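Local coordinates for foldase protein PrsA (Streptococcus pneumoniae, PDB 5TVL) that helps secreted proteins fold outside the cell membrane and carries a parvulin-type peptidyl-prolyl cis-trans isomerase domain, at the interface of chains A and B and the interface of chains A and C. Sequence-based numbering; all coordinates share one arbitrary frame. Chains: chain A/B/C, Foldase protein PrsA.

Contact 1: the interface of chains A and B. Residues chain A 222-224, 227; chain B 70-71, 74.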
loop_
_atom_site.group_PDB
_atom_site.type_symbol
_atom_site.label_atom_id
_atom_site.label_comp_id
_atom_site.label_asym_id
_atom_site.label_seq_id
_atom_site.Cartn_x
_atom_site.Cartn_y
_atom_site.Cartn_z
ATOM N N ASN A 222 -11.657 9.757 26.138
ATOM C CA ASN A 222 -10.299 10.279 26.284
ATOM C C ASN A 222 -9.370 9.672 25.224
ATOM O O ASN A 222 -9.198 8.447 25.161
ATOM C CB ASN A 222 -9.768 9.990 27.695
ATOM C CG ASN A 222 -8.494 10.759 28.024
ATOM O OD1 ASN A 222 -8.060 11.634 27.273
ATOM N ND2 ASN A 222 -7.891 10.434 29.161
ATOM N N ILE A 223 -8.785 10.541 24.395
ATOM C CA ILE A 223 -7.847 10.129 23.342
ATOM C C ILE A 223 -6.611 9.404 23.897
ATOM O O ILE A 223 -6.122 8.461 23.273
ATOM C CB ILE A 223 -7.413 11.329 22.451
ATOM C CG1 ILE A 223 -6.684 10.833 21.192
ATOM C CG2 ILE A 223 -6.539 12.320 23.219
ATOM C CD1 ILE A 223 -6.540 11.881 20.109
ATOM N N ASP A 224 -6.134 9.829 25.072
ATOM C CA ASP A 224 -4.932 9.255 25.700
ATOM C C ASP A 224 -5.006 7.745 25.988
ATOM O O ASP A 224 -3.966 7.097 26.116
ATOM C CB ASP A 224 -4.560 10.019 26.987
ATOM C CG ASP A 224 -4.024 11.434 26.715
ATOM O OD1 ASP A 224 -3.322 11.649 25.700
ATOM O OD2 ASP A 224 -4.296 12.337 27.536
ATOM N N LYS A 227 -3.776 6.720 22.465
ATOM C CA LYS A 227 -2.719 7.580 21.883
ATOM C C LYS A 227 -1.603 6.804 21.173
ATOM O O LYS A 227 -1.196 7.176 20.071
ATOM C CB LYS A 227 -2.106 8.465 22.986
ATOM C CG LYS A 227 -1.067 9.500 22.553
ATOM C CD LYS A 227 -1.664 10.873 22.270
ATOM C CE LYS A 227 -0.568 11.927 22.161
ATOM N NZ LYS A 227 -1.081 13.269 21.770
ATOM N N ARG B 70 -6.375 20.116 25.755
ATOM C CA ARG B 70 -6.060 19.225 24.643
ATOM C C ARG B 70 -7.098 18.111 24.514
ATOM O O ARG B 70 -7.750 17.999 23.478
ATOM C CB ARG B 70 -4.651 18.634 24.803
ATOM C CG ARG B 70 -4.156 17.838 23.599
ATOM C CD ARG B 70 -2.677 17.485 23.710
ATOM N NE ARG B 70 -2.353 16.779 24.954
ATOM C CZ ARG B 70 -2.627 15.497 25.218
ATOM N NH1 ARG B 70 -3.251 14.718 24.333
ATOM N NH2 ARG B 70 -2.273 14.985 26.394
ATOM N N VAL B 71 -7.268 17.322 25.576
ATOM C CA VAL B 71 -8.139 16.123 25.539
ATOM C C VAL B 71 -9.597 16.425 25.175
ATOM O O VAL B 71 -10.246 15.618 24.503
ATOM C CB VAL B 71 -8.100 15.289 26.852
ATOM C CG1 VAL B 71 -6.695 14.760 27.120
ATOM C CG2 VAL B 71 -8.639 16.067 28.050
ATOM N N GLN B 74 -9.682 17.104 21.345
ATOM C CA GLN B 74 -9.560 15.854 20.585
ATOM C C GLN B 74 -10.864 15.058 20.598
ATOM O O GLN B 74 -11.143 14.323 19.655
ATOM C CB GLN B 74 -8.420 14.983 21.125
ATOM C CG GLN B 74 -7.051 15.658 21.204
ATOM C CD GLN B 74 -6.494 16.083 19.855
ATOM O OE1 GLN B 74 -6.978 17.040 19.246
ATOM N NE2 GLN B 74 -5.451 15.392 19.393
HETATM O O HOH W 1 -3.893 14.443 21.462
#
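A:Ile223 packs against the side chain of B:Gln74 in the closer-fitting part of this patch. A short 3-10 helix of chain A, residues 223-225, and the start of helix 227-239 face helix 68-74 of chain B. The two chains are copies of one protein, and the patch may be only a crystal contact. The A:Ile223 side chain meets B:Gln74 obliquely. Its CD1 lies 3.8 Å from B:Gln74 CB, and CG2 touches both CB and CG of the same glutamine. CG1 is anti to the backbone N (chi1 -168°), which carries CD1 forward to the glutamine.

B:Val71 fills the neighbouring position with one methyl. B:Val71 CG1 sits 3.4 Å from the amide oxygen A:Asn222 OD1 and also touches the carboxylate oxygen A:Asp224 OD2. These are contacts of a methyl with polar atoms, not hydrogen bonds. A:Asn222 OD1 also accepts a weak hydrogen bond from the backbone N of A:Asp224. This weak bond may cap the first turn of the 3-10 helix and help to hold both residues against the valine.

The polar side is looser. B:Arg70 and A:Asp224 cross at about a right angle, with the guanidinium and carboxylate planes 54° apart. OD1 lies at the guanidinium edge, in its plane. B:Arg70 NH1 reaches A:Asp224 OD1 at 3.4 Å, a long salt bridge and a weak hydrogen bond. With the planes turned so far, NH2 stays near the carboxylate but makes no clear bond. A:Lys227 NZ comes 3.7 Å from B:Arg70 NH1 without bonding to it. The nearby acid may ease the repulsion.

Water completes this side by bridging A:Lys227 to B:Arg70 and B:Gln74. It also lies in the guanidinium plane. B:Arg70 NH1 is 3.0 Å from the water oxygen. A:Lys227 NZ is 3.1 Å from the water oxygen. B:Gln74 is bent at chi2 (-63°), and its amide nitrogen NE2 lies 2.8 Å from the same water oxygen.

Contact 2: the interface of chains A and C. Residues chain A 67, 70-71, 74; chain C 182, 185-187.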
loop_
_atom_site.group_PDB
_atom_site.type_symbol
_atom_site.label_atom_id
_atom_site.label_comp_id
_atom_site.label_asym_id
_atom_site.label_seq_id
_atom_site.Cartn_x
_atom_site.Cartn_y
_atom_site.Cartn_z
ATOM N N ASN A 67 20.535 -19.885 -3.130
ATOM C CA ASN A 67 20.251 -18.857 -4.147
ATOM C C ASN A 67 20.883 -17.494 -3.835
ATOM O O ASN A 67 21.009 -16.667 -4.738
ATOM C CB ASN A 67 18.736 -18.635 -4.301
ATOM C CG ASN A 67 18.031 -19.800 -4.965
ATOM O OD1 ASN A 67 17.407 -20.625 -4.298
ATOM N ND2 ASN A 67 18.109 -19.861 -6.289
ATOM N N ARG A 70 23.958 -15.997 -5.797
ATOM C CA ARG A 70 23.436 -15.827 -7.159
ATOM C C ARG A 70 22.486 -14.619 -7.284
ATOM O O ARG A 70 22.561 -13.865 -8.259
ATOM C CB ARG A 70 22.739 -17.129 -7.583
ATOM C CG ARG A 70 22.379 -17.253 -9.051
ATOM C CD ARG A 70 22.194 -18.713 -9.477
ATOM N NE ARG A 70 21.470 -19.544 -8.498
ATOM C CZ ARG A 70 22.018 -20.422 -7.644
ATOM N NH1 ARG A 70 23.337 -20.628 -7.588
ATOM N NH2 ARG A 70 21.231 -21.108 -6.818
ATOM N N VAL A 71 21.620 -14.434 -6.284
ATOM C CA VAL A 71 20.665 -13.311 -6.241
ATOM C C VAL A 71 21.328 -11.943 -5.988
ATOM O O VAL A 71 20.888 -10.931 -6.548
ATOM C CB VAL A 71 19.535 -13.573 -5.204
ATOM C CG1 VAL A 71 18.679 -12.330 -4.962
ATOM C CG2 VAL A 71 18.647 -14.723 -5.669
ATOM N N GLN A 74 22.809 -10.373 -9.299
ATOM C CA GLN A 74 21.765 -9.765 -10.142
ATOM C C GLN A 74 21.330 -8.388 -9.625
ATOM O O GLN A 74 21.024 -7.497 -10.419
ATOM C CB GLN A 74 20.529 -10.670 -10.226
ATOM C CG GLN A 74 20.751 -12.038 -10.865
ATOM C CD GLN A 74 20.621 -12.048 -12.380
ATOM O OE1 GLN A 74 19.709 -11.441 -12.945
ATOM N NE2 GLN A 74 21.520 -12.768 -13.047
ATOM N N LYS C 182 12.987 -12.742 -7.454
ATOM C CA LYS C 182 14.430 -12.474 -7.456
ATOM C C LYS C 182 15.236 -13.758 -7.651
ATOM O O LYS C 182 16.185 -13.776 -8.432
ATOM C CB LYS C 182 14.865 -11.776 -6.168
ATOM C CG LYS C 182 14.312 -10.370 -6.002
ATOM C CD LYS C 182 15.020 -9.363 -6.886
ATOM C CE LYS C 182 14.474 -7.968 -6.643
ATOM N NZ LYS C 182 15.300 -6.926 -7.314
ATOM N N PHE C 185 14.719 -14.900 -11.437
ATOM C CA PHE C 185 15.497 -14.101 -12.408
ATOM C C PHE C 185 16.984 -14.465 -12.411
ATOM O O PHE C 185 17.647 -14.390 -13.454
ATOM C CB PHE C 185 15.389 -12.589 -12.143
ATOM C CG PHE C 185 13.982 -12.044 -12.136
ATOM C CD1 PHE C 185 13.019 -12.488 -13.042
ATOM C CD2 PHE C 185 13.630 -11.045 -11.232
ATOM C CE1 PHE C 185 11.739 -11.967 -13.026
ATOM C CE2 PHE C 185 12.349 -10.522 -11.215
ATOM C CZ PHE C 185 11.405 -10.984 -12.113
ATOM N N ALA C 186 17.498 -14.845 -11.242
ATOM C CA ALA C 186 18.904 -15.224 -11.083
ATOM C C ALA C 186 19.229 -16.641 -11.574
ATOM O O ALA C 186 20.399 -16.975 -11.702
ATOM C CB ALA C 186 19.330 -15.057 -9.627
ATOM N N LEU C 187 18.216 -17.470 -11.828
ATOM C CA LEU C 187 18.442 -18.829 -12.337
ATOM C C LEU C 187 18.843 -18.831 -13.811
ATOM O O LEU C 187 18.608 -17.858 -14.535
ATOM C CB LEU C 187 17.192 -19.713 -12.165
ATOM C CG LEU C 187 16.787 -20.160 -10.755
ATOM C CD1 LEU C 187 15.383 -20.751 -10.778
ATOM C CD2 LEU C 187 17.781 -21.153 -10.165
#
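Helix 68-74 of chain A meets the C-terminal end of helix 178-185 of chain C and the loop that follows it. C:Ala186, the first residue of that loop, is the centre of the patch and has the most surface hidden here. Its methyl points into the face of the chain A helix made by A:Arg70, A:Val71 and A:Gln74. CB lies 3.6 Å from A:Gln74 CG and 3.8 Å from A:Arg70 CG. A:Val71 CG2 touches the same methyl from farther away.

A:Gln74 lies alongside the backbone of C:Ala186. Its CG is anti to the carbonyl carbon (chi1 -62°), and the bend at chi2 lays the amide along the C:Phe185 to C:Ala186 backbone. OE1 comes 3.6 Å from the carbonyl oxygen of C:Phe185. Two oxygens meet there, so the approach adds no bond.

Beside the methyl, at about a right angle to the glutamine, A:Arg70 uses its aliphatic stem. CG and CD both touch the carbonyl oxygen of C:Ala186, each at 3.3 Å. The bend at chi3 (41°) turns the guanidinium away from that oxygen. The charged group makes no bond to the chain C residues described here.

A:Val71 CG1 also sits 4.0 Å from C:Lys182 CB, and the two side chains cross at about a right angle. At the rim, C:Leu187 CD2 only grazes the amide nitrogen of A:Asn67.

No hydrogen bond or salt bridge crosses this patch, which rests on apolar and van der Waals contact. It joins two copies of one protein and may not be the biological interface. On chain C the site belongs to the PpiC-type isomerase sequence region. On chain A it is the short helix 68-74, just after the 3-10 helix 65-67 and before the long helix 79-102.

Contact 1 and contact 2 lie about 50 Å apart, measured between the centres of their C-alpha atoms. Both use helix 68-74, with Arg70, Val71 and Gln74 in each case. Chain B supplies it in contact 1 and chain A in contact 2. The same surface thus meets two different partners: the 222-227 segment in one, and the 182-187 segment in the other. The A-C interface is two-fold symmetric, while the A-B interface is not an exact two-fold. The deposited assembly holds four copies, but the structure alone does not show that either interface forms in the cell.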